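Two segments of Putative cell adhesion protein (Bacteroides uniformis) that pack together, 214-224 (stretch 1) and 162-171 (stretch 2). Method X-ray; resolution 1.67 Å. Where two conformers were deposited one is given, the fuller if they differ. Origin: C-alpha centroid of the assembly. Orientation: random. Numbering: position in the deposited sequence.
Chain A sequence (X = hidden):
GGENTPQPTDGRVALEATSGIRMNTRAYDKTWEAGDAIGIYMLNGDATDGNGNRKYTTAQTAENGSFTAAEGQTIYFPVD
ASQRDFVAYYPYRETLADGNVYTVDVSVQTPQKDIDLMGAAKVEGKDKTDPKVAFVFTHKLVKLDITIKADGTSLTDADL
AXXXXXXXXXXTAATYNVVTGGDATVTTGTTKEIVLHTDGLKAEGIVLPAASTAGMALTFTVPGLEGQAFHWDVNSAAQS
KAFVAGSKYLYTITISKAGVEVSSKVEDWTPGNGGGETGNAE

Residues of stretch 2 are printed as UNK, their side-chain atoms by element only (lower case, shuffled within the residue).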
# COMPACT_ATOMS: atom_id res chain seq x y z
N ALA A 214 7.09 2.90 19.83
CA ALA A 214 6.89 3.13 21.27
C ALA A 214 5.54 3.80 21.52
O ALA A 214 5.14 4.71 20.79
CB ALA A 214 8.01 3.99 21.84
N GLY A 215 4.82 3.30 22.51
CA GLY A 215 3.49 3.79 22.84
C GLY A 215 2.38 3.09 22.07
O GLY A 215 1.21 3.29 22.38
N MSE A 216 2.74 2.30 21.04
CA MSE A 216 1.73 1.58 20.25
C MSE A 216 1.43 0.23 20.85
O MSE A 216 2.34 -0.53 21.16
CB MSE A 216 2.15 1.39 18.80
CG MSE A 216 2.35 2.67 18.04
SE MSE A 216 3.09 2.25 16.29
CE MSE A 216 3.23 4.11 15.66
N ALA A 217 0.15 -0.08 20.96
CA ALA A 217 -0.27 -1.36 21.48
C ALA A 217 -1.36 -1.97 20.62
O ALA A 217 -2.19 -1.24 20.07
CB ALA A 217 -0.76 -1.23 22.92
N LEU A 218 -1.35 -3.29 20.50
CA LEU A 218 -2.44 -4.04 19.88
C LEU A 218 -3.43 -4.39 20.98
O LEU A 218 -3.01 -4.87 22.04
CB LEU A 218 -1.96 -5.33 19.19
CG LEU A 218 -1.04 -5.23 17.99
CD1 LEU A 218 -0.75 -6.61 17.44
CD2 LEU A 218 -1.64 -4.35 16.88
N THR A 219 -4.73 -4.16 20.74
CA THR A 219 -5.77 -4.54 21.71
C THR A 219 -6.60 -5.65 21.10
O THR A 219 -7.11 -5.50 19.99
CB THR A 219 -6.62 -3.34 22.18
OG1 THR A 219 -5.76 -2.40 22.82
CG2 THR A 219 -7.75 -3.74 23.16
N PHE A 220 -6.74 -6.77 21.83
CA PHE A 220 -7.55 -7.90 21.41
C PHE A 220 -8.75 -7.99 22.33
O PHE A 220 -8.55 -8.25 23.52
CB PHE A 220 -6.74 -9.21 21.46
CG PHE A 220 -5.49 -9.16 20.64
CD1 PHE A 220 -4.29 -8.72 21.19
CD2 PHE A 220 -5.51 -9.51 19.30
CE1 PHE A 220 -3.13 -8.62 20.42
CE2 PHE A 220 -4.36 -9.40 18.52
CZ PHE A 220 -3.18 -8.95 19.08
N THR A 221 -9.97 -7.75 21.82
CA THR A 221 -11.20 -7.84 22.62
C THR A 221 -11.83 -9.19 22.31
O THR A 221 -12.22 -9.41 21.16
CB THR A 221 -12.12 -6.65 22.32
OG1 THR A 221 -11.35 -5.44 22.32
CG2 THR A 221 -13.29 -6.54 23.29
N VAL A 222 -11.89 -10.08 23.29
CA VAL A 222 -12.40 -11.43 23.13
C VAL A 222 -13.83 -11.52 23.70
O VAL A 222 -14.00 -11.50 24.92
CB VAL A 222 -11.44 -12.46 23.79
CG1 VAL A 222 -11.89 -13.88 23.50
CG2 VAL A 222 -9.99 -12.24 23.32
N PRO A 223 -14.85 -11.65 22.83
CA PRO A 223 -16.24 -11.73 23.33
C PRO A 223 -16.49 -12.95 24.22
O PRO A 223 -17.21 -12.83 25.22
CB PRO A 223 -17.09 -11.81 22.06
CG PRO A 223 -16.22 -11.33 20.98
CD PRO A 223 -14.82 -11.69 21.36
N GLY A 224 -15.86 -14.08 23.89
CA GLY A 224 -15.96 -15.34 24.63
C GLY A 224 -15.57 -15.22 26.09
O GLY A 224 -16.12 -15.92 26.94
N UNK A 162 -14.97 -14.11 17.02
CA UNK A 162 -15.40 -12.72 17.11
C UNK A 162 -14.39 -11.75 17.67
O UNK A 162 -14.73 -10.57 17.84
N UNK A 163 -13.13 -12.22 17.96
CA UNK A 163 -12.10 -11.33 18.50
C UNK A 163 -11.86 -10.14 17.57
O UNK A 163 -11.69 -10.33 16.36
c UNK A 163 -10.78 -12.11 18.77
o UNK A 163 -11.03 -13.09 19.77
c UNK A 163 -9.63 -11.20 19.22
N UNK A 164 -11.84 -8.93 18.12
CA UNK A 164 -11.54 -7.72 17.33
C UNK A 164 -10.12 -7.27 17.67
O UNK A 164 -9.62 -7.57 18.75
o UNK A 164 -12.53 -6.24 18.94
c UNK A 164 -13.97 -7.00 17.15
c UNK A 164 -12.57 -6.61 17.57
N UNK A 165 -9.48 -6.57 16.74
CA UNK A 165 -8.10 -6.12 16.90
C UNK A 165 -8.02 -4.65 16.53
O UNK A 165 -8.51 -4.26 15.47
c UNK A 165 -7.35 -8.46 16.19
c UNK A 165 -5.64 -6.63 16.34
c UNK A 165 -7.11 -6.97 16.03
N UNK A 166 -7.32 -3.86 17.35
CA UNK A 166 -7.05 -2.46 17.02
C UNK A 166 -5.61 -2.13 17.41
O UNK A 166 -5.00 -2.87 18.19
c UNK A 166 -8.05 -1.54 17.72
o UNK A 166 -7.84 -1.55 19.12
N UNK A 167 -5.06 -1.06 16.85
CA UNK A 167 -3.70 -0.59 17.17
C UNK A 167 -3.83 0.86 17.63
O UNK A 167 -4.56 1.64 17.02
c UNK A 167 -0.10 -0.82 15.41
c UNK A 167 -3.10 -0.08 14.70
c UNK A 167 -1.24 -0.46 16.46
c UNK A 167 -2.69 -0.80 16.01
N UNK A 168 -3.14 1.20 18.72
CA UNK A 168 -3.22 2.52 19.33
C UNK A 168 -2.17 3.51 18.83
O UNK A 168 -1.16 3.12 18.23
c UNK A 168 -3.08 2.39 20.85
o UNK A 168 -1.75 2.03 21.18
N UNK A 169 -2.42 4.78 19.15
CA UNK A 169 -1.58 5.96 18.95
C UNK A 169 -0.97 5.99 17.54
O UNK A 169 0.25 6.04 17.34
c UNK A 169 -0.53 6.06 20.04
n UNK A 169 -0.84 5.17 22.27
o UNK A 169 -2.14 6.87 21.66
c UNK A 169 -1.20 6.10 21.41
N UNK A 170 -1.86 5.97 16.58
CA UNK A 170 -1.46 6.02 15.18
C UNK A 170 -1.61 7.40 14.60
O UNK A 170 -2.63 8.05 14.81
c UNK A 170 -0.81 3.08 14.48
n UNK A 170 -0.37 3.04 13.24
c UNK A 170 -2.21 3.60 14.69
c UNK A 170 -2.33 5.07 14.33
o UNK A 170 -0.10 2.75 15.44
N UNK A 171 -0.63 7.79 13.78
CA UNK A 171 -0.74 8.96 12.92
C UNK A 171 -1.55 8.45 11.74
O UNK A 171 -1.38 7.28 11.35
c UNK A 171 0.71 11.46 14.15
c UNK A 171 0.64 9.50 12.50
o UNK A 171 -0.03 12.14 13.43
n UNK A 171 0.94 11.78 15.41
c UNK A 171 1.39 10.20 13.63
O HOH W 1 -15.15 -8.51 19.64

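Position 162 has no side-chain atoms. Its phi/psi of 89/5 would jam a CB against the preceding carbonyl, and a CB would also lie 3.3 Å from P223 CG. It is glycine, G162.

Position 163 has one carbon carrying one oxygen and one carbon. The outer carbon lies near the plane of the F220 ring, at its edge, and is 4.2 Å from F220 CB. The oxygen is 3.8 Å from V222 CG2. This fork is threonine, T163.

Position 164 has the same fork, with its oxygen 3.4 Å from T221 CB. Its backbone pairs with T221, N to O and O to N, both 3.1 Å. It is threonine, T164.

Position 165 has three carbons, forked at the first, and no polar atom. One branch carbon is 3.8 Å from F220 CE2. It is valine, V165.

Position 166 has one carbon, then one oxygen. The oxygen is 3.7 Å from T219 CB and is hydrogen-bonded elsewhere in the structure. It is serine, S166. S166 N donates to T219 O at 3.1 Å, and T219 N donates to S166 O at 2.9 Å.

Position 167 has four carbons, forked at the first, with one arm two carbons long. Its CB is 3.8 Å from L218 CD2. It is isoleucine, I167.

Position 168 has one carbon and one oxygen. The oxygen accepts a hydrogen bond from A217 N at 2.8 Å. It is serine, S168. S168 N donates to A217 O at 2.9 Å, so OG takes the bond from A217 N that a backbone carbonyl would take in a regular ladder.

Position 169 has two carbons, the second carrying one oxygen and one nitrogen. The nitrogen is 2.8 Å from G215 O. This short amide is asparagine, N169, and ND2 donates to G215 O.

Position 170 has three carbons, the third carrying one oxygen and one nitrogen. Its end reaches the selenium of M216. It is glutamine, Q170.

Position 171 has the same composition but makes no contact with stretch 1. It is glutamine, Q171.

The contact is an antiparallel strand pair. Backbone hydrogen bonds join T221 to T164 and T219 to S166, with side chains on one face. L218, F220, V165 and I167 share the other face, where apolar packing adds to the ladder. Past the regular pairing, side chains of S168 and N169 extend the bonding to A217 and G215. The two stretches bury 737 Å² in total.

Stretch 2, residues 162-171: GTTVSISNQQ
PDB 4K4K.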